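Tetratricopeptide TPR_2 repeat protein (Thermobaculum terrenum, PDB 5DJS) is a protein of unassigned function that joins tetratricopeptide repeats to a GT-B-type glycosyltransferase-family region and holds uridine-5'-diphosphate in the model. Local coordinates at residues Ala45-Gly50 and Thr64-Ala69; Gly75-His80 and Glu105-Tyr110; Arg95-Leu100 and Ser115-Ala120. The protein carries 1 engineered substitution. All coordinates share one frame; numbering follows the deposited sequence.

Interaction 1: residues Ala45-Gly50 and Thr64-Ala69; sequences ALHLLG and TLLRRA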
loop_
_atom_site.group_PDB
_atom_site.type_symbol
_atom_site.label_atom_id
_atom_site.label_comp_id
_atom_site.label_asym_id
_atom_site.label_seq_id
_atom_site.Cartn_x
_atom_site.Cartn_y
_atom_site.Cartn_z
ATOM N N ALA A 45 -27.576 4.669 4.659
ATOM C CA ALA A 45 -26.924 5.614 5.550
ATOM C C ALA A 45 -26.062 4.860 6.561
ATOM O O ALA A 45 -24.967 5.309 6.910
ATOM C CB ALA A 45 -27.972 6.453 6.265
ATOM N N LEU A 46 -26.587 3.735 7.052
ATOM C CA LEU A 46 -25.796 2.731 7.768
ATOM C C LEU A 46 -24.552 2.357 6.972
ATOM O O LEU A 46 -23.443 2.412 7.495
ATOM C CB LEU A 46 -26.627 1.462 8.026
ATOM C CG LEU A 46 -27.346 1.220 9.368
ATOM C CD1 LEU A 46 -27.244 2.352 10.382
ATOM C CD2 LEU A 46 -28.801 0.859 9.127
ATOM N N HIS A 47 -24.759 1.990 5.709
ATOM C CA HIS A 47 -23.664 1.662 4.786
ATOM C C HIS A 47 -22.605 2.769 4.619
ATOM O O HIS A 47 -21.407 2.487 4.663
ATOM C CB HIS A 47 -24.223 1.312 3.409
ATOM C CG HIS A 47 -23.178 1.244 2.340
ATOM N ND1 HIS A 47 -22.232 0.244 2.299
ATOM C CD2 HIS A 47 -22.928 2.050 1.279
ATOM C CE1 HIS A 47 -21.446 0.434 1.253
ATOM N NE2 HIS A 47 -21.842 1.524 0.623
ATOM N N LEU A 48 -23.048 4.006 4.413
ATOM C CA LEU A 48 -22.134 5.128 4.188
ATOM C C LEU A 48 -21.319 5.479 5.441
ATOM O O LEU A 48 -20.103 5.709 5.347
ATOM C CB LEU A 48 -22.899 6.357 3.678
ATOM C CG LEU A 48 -22.094 7.605 3.277
ATOM C CD1 LEU A 48 -20.905 7.277 2.381
ATOM C CD2 LEU A 48 -23.010 8.607 2.590
ATOM N N LEU A 49 -21.991 5.521 6.596
ATOM C CA LEU A 49 -21.304 5.579 7.899
ATOM C C LEU A 49 -20.321 4.423 8.096
ATOM O O LEU A 49 -19.267 4.600 8.698
ATOM C CB LEU A 49 -22.292 5.563 9.059
ATOM C CG LEU A 49 -22.792 6.873 9.640
ATOM C CD1 LEU A 49 -23.878 6.587 10.659
ATOM C CD2 LEU A 49 -21.678 7.652 10.310
ATOM N N GLY A 50 -20.696 3.244 7.614
ATOM C CA GLY A 50 -19.789 2.112 7.487
ATOM C C GLY A 50 -18.494 2.435 6.768
ATOM O O GLY A 50 -17.429 2.237 7.350
ATOM N N THR A 64 -19.972 -3.324 12.424
ATOM C CA THR A 64 -21.352 -3.546 12.882
ATOM C C THR A 64 -22.366 -2.677 12.126
ATOM O O THR A 64 -23.454 -3.152 11.834
ATOM C CB THR A 64 -21.529 -3.470 14.423
ATOM O OG1 THR A 64 -21.119 -2.205 14.917
ATOM C CG2 THR A 64 -20.724 -4.580 15.110
ATOM N N LEU A 65 -22.016 -1.446 11.764
ATOM C CA LEU A 65 -22.851 -0.668 10.826
ATOM C C LEU A 65 -23.056 -1.368 9.458
ATOM O O LEU A 65 -24.179 -1.429 8.934
ATOM C CB LEU A 65 -22.264 0.721 10.602
ATOM C CG LEU A 65 -22.369 1.678 11.789
ATOM C CD1 LEU A 65 -21.550 2.912 11.494
ATOM C CD2 LEU A 65 -23.805 2.074 12.094
ATOM N N LEU A 66 -21.971 -1.910 8.908
ATOM C CA LEU A 66 -22.016 -2.598 7.614
ATOM C C LEU A 66 -22.741 -3.931 7.678
ATOM O O LEU A 66 -23.455 -4.262 6.736
ATOM C CB LEU A 66 -20.605 -2.794 7.039
ATOM C CG LEU A 66 -19.925 -1.477 6.655
ATOM C CD1 LEU A 66 -18.417 -1.637 6.584
ATOM C CD2 LEU A 66 -20.495 -0.940 5.347
ATOM N N ARG A 67 -22.556 -4.693 8.761
ATOM C CA ARG A 67 -23.322 -5.940 8.986
ATOM C C ARG A 67 -24.830 -5.707 9.126
ATOM O O ARG A 67 -25.630 -6.550 8.714
ATOM C CB ARG A 67 -22.843 -6.678 10.233
ATOM C CG ARG A 67 -21.544 -7.436 10.050
ATOM C CD ARG A 67 -21.433 -8.598 11.021
ATOM N NE ARG A 67 -20.175 -9.320 10.833
ATOM C CZ ARG A 67 -19.032 -9.086 11.488
ATOM N NH1 ARG A 67 -18.935 -8.126 12.422
ATOM N NH2 ARG A 67 -17.965 -9.833 11.202
ATOM N N ARG A 68 -25.212 -4.581 9.726
ATOM C CA ARG A 68 -26.627 -4.240 9.885
ATOM C C ARG A 68 -27.225 -3.831 8.534
ATOM O O ARG A 68 -28.365 -4.176 8.229
ATOM C CB ARG A 68 -26.804 -3.123 10.921
ATOM C CG ARG A 68 -28.154 -3.115 11.631
ATOM C CD ARG A 68 -28.474 -1.717 12.155
ATOM N NE ARG A 68 -29.021 -1.684 13.513
ATOM C CZ ARG A 68 -29.319 -0.569 14.189
ATOM N NH1 ARG A 68 -29.139 0.640 13.643
ATOM N NH2 ARG A 68 -29.806 -0.658 15.426
ATOM N N ALA A 69 -26.448 -3.096 7.737
ATOM C CA ALA A 69 -26.818 -2.779 6.364
ATOM C C ALA A 69 -27.012 -4.049 5.518
ATOM O O ALA A 69 -27.993 -4.171 4.782
ATOM C CB ALA A 69 -25.769 -1.870 5.740
#

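Interaction 2: residues Gly75-His80 and Glu105-Tyr110; sequences GEASYH and ELRPDY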
loop_
_atom_site.group_PDB
_atom_site.type_symbol
_atom_site.label_atom_id
_atom_site.label_comp_id
_atom_site.label_asym_id
_atom_site.label_seq_id
_atom_site.Cartn_x
_atom_site.Cartn_y
_atom_site.Cartn_z
ATOM N N GLY A 75 -29.175 -8.431 -0.552
ATOM C CA GLY A 75 -28.952 -8.551 -1.993
ATOM C C GLY A 75 -28.011 -7.510 -2.566
ATOM O O GLY A 75 -27.540 -7.671 -3.697
ATOM N N GLU A 76 -27.738 -6.449 -1.799
ATOM C CA GLU A 76 -26.943 -5.310 -2.275
ATOM C C GLU A 76 -25.472 -5.663 -2.154
ATOM O O GLU A 76 -24.962 -5.763 -1.056
ATOM C CB GLU A 76 -27.310 -4.036 -1.487
ATOM C CG GLU A 76 -26.464 -2.793 -1.764
ATOM C CD GLU A 76 -26.323 -2.472 -3.235
ATOM O OE1 GLU A 76 -27.359 -2.258 -3.889
ATOM O OE2 GLU A 76 -25.178 -2.435 -3.733
ATOM N N ALA A 77 -24.814 -5.864 -3.295
ATOM C CA ALA A 77 -23.410 -6.289 -3.364
ATOM C C ALA A 77 -22.411 -5.318 -2.733
ATOM O O ALA A 77 -21.405 -5.764 -2.169
ATOM C CB ALA A 77 -23.006 -6.537 -4.813
ATOM N N SER A 78 -22.655 -4.012 -2.843
ATOM C CA SER A 78 -21.698 -3.020 -2.332
ATOM C C SER A 78 -21.563 -3.058 -0.808
ATOM O O SER A 78 -20.504 -2.748 -0.278
ATOM C CB SER A 78 -22.040 -1.598 -2.806
ATOM O OG SER A 78 -23.237 -1.114 -2.218
ATOM N N TYR A 79 -22.627 -3.454 -0.115
ATOM C CA TYR A 79 -22.602 -3.579 1.343
ATOM C C TYR A 79 -21.706 -4.742 1.764
ATOM O O TYR A 79 -20.982 -4.638 2.761
ATOM C CB TYR A 79 -24.013 -3.786 1.916
ATOM C CG TYR A 79 -25.034 -2.675 1.648
ATOM C CD1 TYR A 79 -24.684 -1.477 1.011
ATOM C CD2 TYR A 79 -26.355 -2.819 2.065
ATOM C CE1 TYR A 79 -25.620 -0.483 0.780
ATOM C CE2 TYR A 79 -27.294 -1.823 1.836
ATOM C CZ TYR A 79 -26.918 -0.655 1.195
ATOM O OH TYR A 79 -27.836 0.346 0.964
ATOM N N HIS A 80 -21.760 -5.836 0.999
ATOM C CA HIS A 80 -20.838 -6.966 1.177
ATOM C C HIS A 80 -19.400 -6.604 0.840
ATOM O O HIS A 80 -18.491 -6.985 1.573
ATOM C CB HIS A 80 -21.261 -8.166 0.337
ATOM C CG HIS A 80 -22.555 -8.776 0.771
ATOM N ND1 HIS A 80 -22.636 -9.720 1.773
ATOM C CD2 HIS A 80 -23.821 -8.590 0.326
ATOM C CE1 HIS A 80 -23.896 -10.085 1.928
ATOM N NE2 HIS A 80 -24.635 -9.413 1.063
ATOM N N GLU A 105 -20.518 -12.736 -6.288
ATOM C CA GLU A 105 -21.632 -13.621 -6.588
ATOM C C GLU A 105 -22.893 -12.815 -6.920
ATOM O O GLU A 105 -23.602 -13.143 -7.860
ATOM C CB GLU A 105 -21.867 -14.592 -5.432
ATOM C CG GLU A 105 -20.779 -15.660 -5.332
ATOM C CD GLU A 105 -20.824 -16.483 -4.057
ATOM O OE1 GLU A 105 -21.199 -15.971 -2.978
ATOM O OE2 GLU A 105 -20.451 -17.664 -4.138
ATOM N N LEU A 106 -23.124 -11.734 -6.177
ATOM C CA LEU A 106 -24.314 -10.889 -6.350
ATOM C C LEU A 106 -24.227 -9.922 -7.534
ATOM O O LEU A 106 -25.248 -9.513 -8.081
ATOM C CB LEU A 106 -24.593 -10.098 -5.065
ATOM C CG LEU A 106 -25.171 -10.915 -3.893
ATOM C CD1 LEU A 106 -25.042 -10.173 -2.568
ATOM C CD2 LEU A 106 -26.633 -11.266 -4.149
ATOM N N ARG A 107 -23.014 -9.524 -7.899
ATOM C CA ARG A 107 -22.799 -8.614 -9.001
ATOM C C ARG A 107 -21.517 -9.079 -9.668
ATOM O O ARG A 107 -20.432 -8.628 -9.314
ATOM C CB ARG A 107 -22.692 -7.178 -8.479
ATOM C CG ARG A 107 -22.800 -6.105 -9.557
ATOM C CD ARG A 107 -21.931 -4.881 -9.278
ATOM N NE ARG A 107 -22.304 -4.172 -8.047
ATOM C CZ ARG A 107 -23.104 -3.104 -7.961
ATOM N NH1 ARG A 107 -23.662 -2.558 -9.046
ATOM N NH2 ARG A 107 -23.360 -2.572 -6.764
ATOM N N PRO A 108 -21.626 -10.031 -10.614
ATOM C CA PRO A 108 -20.409 -10.576 -11.241
ATOM C C PRO A 108 -19.541 -9.585 -11.999
ATOM O O PRO A 108 -18.370 -9.872 -12.188
ATOM C CB PRO A 108 -20.953 -11.648 -12.187
ATOM C CG PRO A 108 -22.223 -12.079 -11.545
ATOM C CD PRO A 108 -22.815 -10.812 -10.996
ATOM N N ASP A 109 -20.101 -8.447 -12.422
ATOM C CA ASP A 109 -19.328 -7.393 -13.089
ATOM C C ASP A 109 -18.926 -6.247 -12.135
ATOM O O ASP A 109 -19.028 -5.068 -12.478
ATOM C CB ASP A 109 -20.038 -6.892 -14.369
ATOM C CG ASP A 109 -21.312 -6.091 -14.097
ATOM O OD1 ASP A 109 -21.869 -6.138 -12.978
ATOM O OD2 ASP A 109 -21.758 -5.407 -15.039
ATOM N N TYR A 110 -18.437 -6.617 -10.952
ATOM C CA TYR A 110 -18.030 -5.671 -9.915
ATOM C C TYR A 110 -16.503 -5.567 -9.976
ATOM O O TYR A 110 -15.803 -6.291 -9.262
ATOM C CB TYR A 110 -18.486 -6.187 -8.532
ATOM C CG TYR A 110 -18.669 -5.153 -7.427
ATOM C CD1 TYR A 110 -17.999 -3.920 -7.431
ATOM C CD2 TYR A 110 -19.487 -5.436 -6.339
ATOM C CE1 TYR A 110 -18.171 -3.000 -6.407
ATOM C CE2 TYR A 110 -19.668 -4.517 -5.312
ATOM C CZ TYR A 110 -19.009 -3.305 -5.347
ATOM O OH TYR A 110 -19.198 -2.399 -4.320
#

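Interaction 3: residues Arg95-Leu100 and Ser115-Ala120; sequences RGITSL and SGLYVA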
loop_
_atom_site.group_PDB
_atom_site.type_symbol
_atom_site.label_atom_id
_atom_site.label_comp_id
_atom_site.label_asym_id
_atom_site.label_seq_id
_atom_site.Cartn_x
_atom_site.Cartn_y
_atom_site.Cartn_z
ATOM N N ARG A 95 -12.544 -14.086 6.682
ATOM C CA ARG A 95 -13.931 -13.607 6.782
ATOM C C ARG A 95 -14.243 -12.519 5.745
ATOM O O ARG A 95 -15.369 -12.456 5.222
ATOM C CB ARG A 95 -14.246 -13.078 8.189
ATOM C CG ARG A 95 -14.576 -14.142 9.220
ATOM C CD ARG A 95 -15.055 -13.513 10.524
ATOM N NE ARG A 95 -15.491 -14.514 11.504
ATOM C CZ ARG A 95 -14.684 -15.266 12.263
ATOM N NH1 ARG A 95 -13.353 -15.169 12.179
ATOM N NH2 ARG A 95 -15.211 -16.136 13.124
ATOM N N GLY A 96 -13.254 -11.664 5.472
ATOM C CA GLY A 96 -13.372 -10.613 4.472
ATOM C C GLY A 96 -13.388 -11.165 3.057
ATOM O O GLY A 96 -14.213 -10.763 2.237
ATOM N N ILE A 97 -12.478 -12.090 2.766
ATOM C CA ILE A 97 -12.434 -12.753 1.453
ATOM C C ILE A 97 -13.820 -13.324 1.122
ATOM O O ILE A 97 -14.343 -13.077 0.045
ATOM C CB ILE A 97 -11.317 -13.837 1.387
ATOM C CG1 ILE A 97 -9.933 -13.156 1.328
ATOM C CG2 ILE A 97 -11.480 -14.743 0.168
ATOM C CD1 ILE A 97 -8.751 -14.071 1.609
ATOM N N THR A 98 -14.417 -14.041 2.074
ATOM C CA THR A 98 -15.788 -14.534 1.945
ATOM C C THR A 98 -16.756 -13.418 1.582
ATOM O O THR A 98 -17.498 -13.558 0.625
ATOM C CB THR A 98 -16.272 -15.209 3.238
ATOM O OG1 THR A 98 -15.307 -16.178 3.643
ATOM C CG2 THR A 98 -17.626 -15.909 3.019
ATOM N N SER A 99 -16.750 -12.322 2.343
ATOM C CA SER A 99 -17.592 -11.163 2.018
ATOM C C SER A 99 -17.366 -10.628 0.583
ATOM O O SER A 99 -18.326 -10.251 -0.101
ATOM C CB SER A 99 -17.409 -10.041 3.032
ATOM O OG SER A 99 -18.411 -10.109 4.019
ATOM N N LEU A 100 -16.106 -10.596 0.144
ATOM C CA LEU A 100 -15.767 -10.173 -1.217
ATOM C C LEU A 100 -16.323 -11.156 -2.253
ATOM O O LEU A 100 -16.837 -10.725 -3.282
ATOM C CB LEU A 100 -14.247 -9.997 -1.378
ATOM C CG LEU A 100 -13.543 -8.648 -1.154
ATOM C CD1 LEU A 100 -14.422 -7.585 -0.527
ATOM C CD2 LEU A 100 -12.259 -8.825 -0.345
ATOM N N SER A 115 -10.862 -6.473 -7.882
ATOM C CA SER A 115 -9.539 -5.965 -7.455
ATOM C C SER A 115 -9.305 -6.273 -5.981
ATOM O O SER A 115 -8.307 -6.910 -5.616
ATOM C CB SER A 115 -9.416 -4.442 -7.618
ATOM O OG SER A 115 -9.353 -4.044 -8.963
ATOM N N GLY A 116 -10.232 -5.800 -5.146
ATOM C CA GLY A 116 -10.157 -5.962 -3.698
ATOM C C GLY A 116 -9.858 -7.393 -3.313
ATOM O O GLY A 116 -8.992 -7.649 -2.475
ATOM N N LEU A 117 -10.566 -8.322 -3.952
ATOM C CA LEU A 117 -10.332 -9.754 -3.767
ATOM C C LEU A 117 -8.896 -10.120 -4.150
ATOM O O LEU A 117 -8.187 -10.735 -3.353
ATOM C CB LEU A 117 -11.349 -10.574 -4.573
ATOM C CG LEU A 117 -11.230 -12.098 -4.537
ATOM C CD1 LEU A 117 -11.386 -12.633 -3.124
ATOM C CD2 LEU A 117 -12.263 -12.717 -5.457
ATOM N N TYR A 118 -8.465 -9.721 -5.346
ATOM C CA TYR A 118 -7.065 -9.921 -5.788
ATOM C C TYR A 118 -6.039 -9.424 -4.769
ATOM O O TYR A 118 -5.113 -10.158 -4.418
ATOM C CB TYR A 118 -6.820 -9.232 -7.133
ATOM C CG TYR A 118 -5.399 -9.308 -7.665
ATOM C CD1 TYR A 118 -4.688 -10.512 -7.673
ATOM C CD2 TYR A 118 -4.778 -8.175 -8.207
ATOM C CE1 TYR A 118 -3.391 -10.572 -8.177
ATOM C CE2 TYR A 118 -3.492 -8.228 -8.719
ATOM C CZ TYR A 118 -2.801 -9.420 -8.704
ATOM O OH TYR A 118 -1.532 -9.464 -9.233
ATOM N N VAL A 119 -6.222 -8.188 -4.302
ATOM C CA VAL A 119 -5.387 -7.613 -3.243
ATOM C C VAL A 119 -5.435 -8.466 -1.976
ATOM O O VAL A 119 -4.395 -8.849 -1.444
ATOM C CB VAL A 119 -5.832 -6.177 -2.900
ATOM C CG1 VAL A 119 -5.209 -5.682 -1.596
ATOM C CG2 VAL A 119 -5.478 -5.248 -4.045
ATOM N N ALA A 120 -6.650 -8.765 -1.521
ATOM C CA ALA A 120 -6.882 -9.494 -0.271
ATOM C C ALA A 120 -6.138 -10.823 -0.194
ATOM O O ALA A 120 -5.652 -11.192 0.876
ATOM C CB ALA A 120 -8.370 -9.723 -0.061
#

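Interaction 1: residues Ala45-Gly50 and Thr64-Ala69
Gly50 is the hollow of this contact. Having no side chain, it lets Leu66 lean against bare backbone, with Leu66 CG 3.7 Å from Gly50 CA. Around this spot the two helices of a TPR hairpin, 43-56 and 59-72, run antiparallel, their short segments at 151° with axes 7.8 Å apart. Leu66 CD2 reaches on to the preceding turn, where it lies 3.7 Å from His47 ND1 and also touches the His47 carbonyl oxygen.

Leu65 is the second bump of 64-69, beside Leu66. Its two methyls straddle the surface of 45-50: CD1 rests 3.7 Å from Leu49 CB, while CD2 meets Leu46 CD1 at 3.9 Å, the two leucines crossing at about a right angle. Leu46 CB in turn sits over Ala69 CB (4.1 Å), whose small methyl is consistent with the close approach of the axes. At the outer end the Arg68 chain, bent at chi3, passes its CD 4.0 Å from Leu46 CD2. Helix 77-89 takes up Leu66 through Val86, and helix 25-38 backs Leu49.

No hydrogen bond joins the segments, so the hairpin holds here by apolar fit, while backbone bonds such as Gly50 N to Leu46 O and Ala69 N to Leu65 O run along each helix.

Interaction 2: residues Gly75-His80 and Glu105-Tyr110
Tyr110 and Arg107 lie layered against the start of helix 77-89. The Arg107 chain leaves with CG anti to the backbone N (chi1 -166°), bends at chi2 and chi3, and brings NE over one face of the Tyr110 ring, 3.5 Å above its plane and offset toward the rim. The ring itself comes edge-on to the first turn of the helix: Tyr110 CE2 is 3.8 Å from Ala77 O, and Tyr110 OH sits 3.3 Å from Ser78 CB. Ala77 CB fills the corner between them, touching Arg107 CB at 3.7 Å as well as Leu106 CB and Tyr110 CE2.

Beyond it Glu76, the N-cap, runs side by side with Arg107 and points the same way. Their OE2 and NH2 form a salt bridge at a long 3.5 Å, the carboxylate and guanidinium planes 52° apart. The same Glu76 OE2 accepts from Ser78 N through its anti lone pair (3.1 Å), and from Ser78 OG, which approaches from above the carboxylate plane.

At the other end Leu106 crosses His80 at about a right angle, its CD1 3.5 Å from His80 CD2, and packs along Gly75 O; His80 NE2 is hydrogen-bonded to Pro74 O. The contact thus joins the two ends of one TPR hairpin, the start of helix 77-89 and the exit of helix 93-106.

One carboxylate oxygen serves cap and salt bridge together, so Arg107 probably helps keep Glu76 ionised, and the negative charge would sit favourably at the N-terminal end of the helix dipole.

Interaction 3: residues Arg95-Leu100 and Ser115-Ala120
Where the TPR helices hand over to the glycosyltransferase-family part of the chain, helix 93-106, the second of a TPR hairpin, packs on helix 111-120, which follows it. The short segments run antiparallel at 157°, but their axes are 9.7 Å apart, so the helices meet through side chains more than backbone. The closest pair of CA atoms is Leu100 and Leu117, at 6.0 Å.

Two residues of 95-100 do the reaching. Ile97 touches two residues of the other helix, one with each branch of its beta carbon: CG2, anti to its own backbone N, meets Leu117 CD1 at 3.9 Å, while CG1, anti to the carbonyl carbon, touches Ala120 CB at 4.0 Å. Leu117 arrives with CG anti to its backbone N (chi1 178°) and crosses Ile97 at about a right angle, presenting CD1 to it. One turn further along helix 93-106, Leu100 sends CD2 against Ala120 CB, again at 4.0 Å, and against the backbone at Gly116 and Leu117, with Leu117 N also 4.0 Å from that methyl. Ala120 CB is therefore touched by both Ile97 and Leu100, and Gly116 presents only backbone to the second of them.

Neighbouring helices complete the packing. Leu117 also rests on Leu135 of helix 129-143, Leu100 on Tyr81 and Ala120 on Val88 of helix 77-89. From the far flank of helix 111-120, Tyr118 hydroxyl bonds to Thr273 O, tying this helix to the chain at Thr273.

Between the two segments there is neither a hydrogen bond nor a salt bridge; the joint is made of apolar side-chain contacts, with Leu100 also against backbone, and probably owes its stability to fit and exclusion of water.

In the fold
The three contacts follow the superhelix of repeats down to the glycosyltransferase-family part. Interactions 1 and 2, with centres about 15 Å apart, meet directly: His47 ND1 lies 3.3 Å from Tyr79 CD1, and Ala69 O lies 3.4 Å from Tyr79 CD2, so helix 77-89 carries one hairpin onto the next. Interactions 2 and 3 share helix 93-106; their centres are about 12 Å apart, and His80 O touches Ser99 CB at 3.6 Å. Interactions 1 and 3 do not touch, their nearest atoms being about 5 Å apart. None of the six segments supplies a residue to the uridine-5'-diphosphate pocket, which is lined by residues such as Phe336, Arg338 and Thr423.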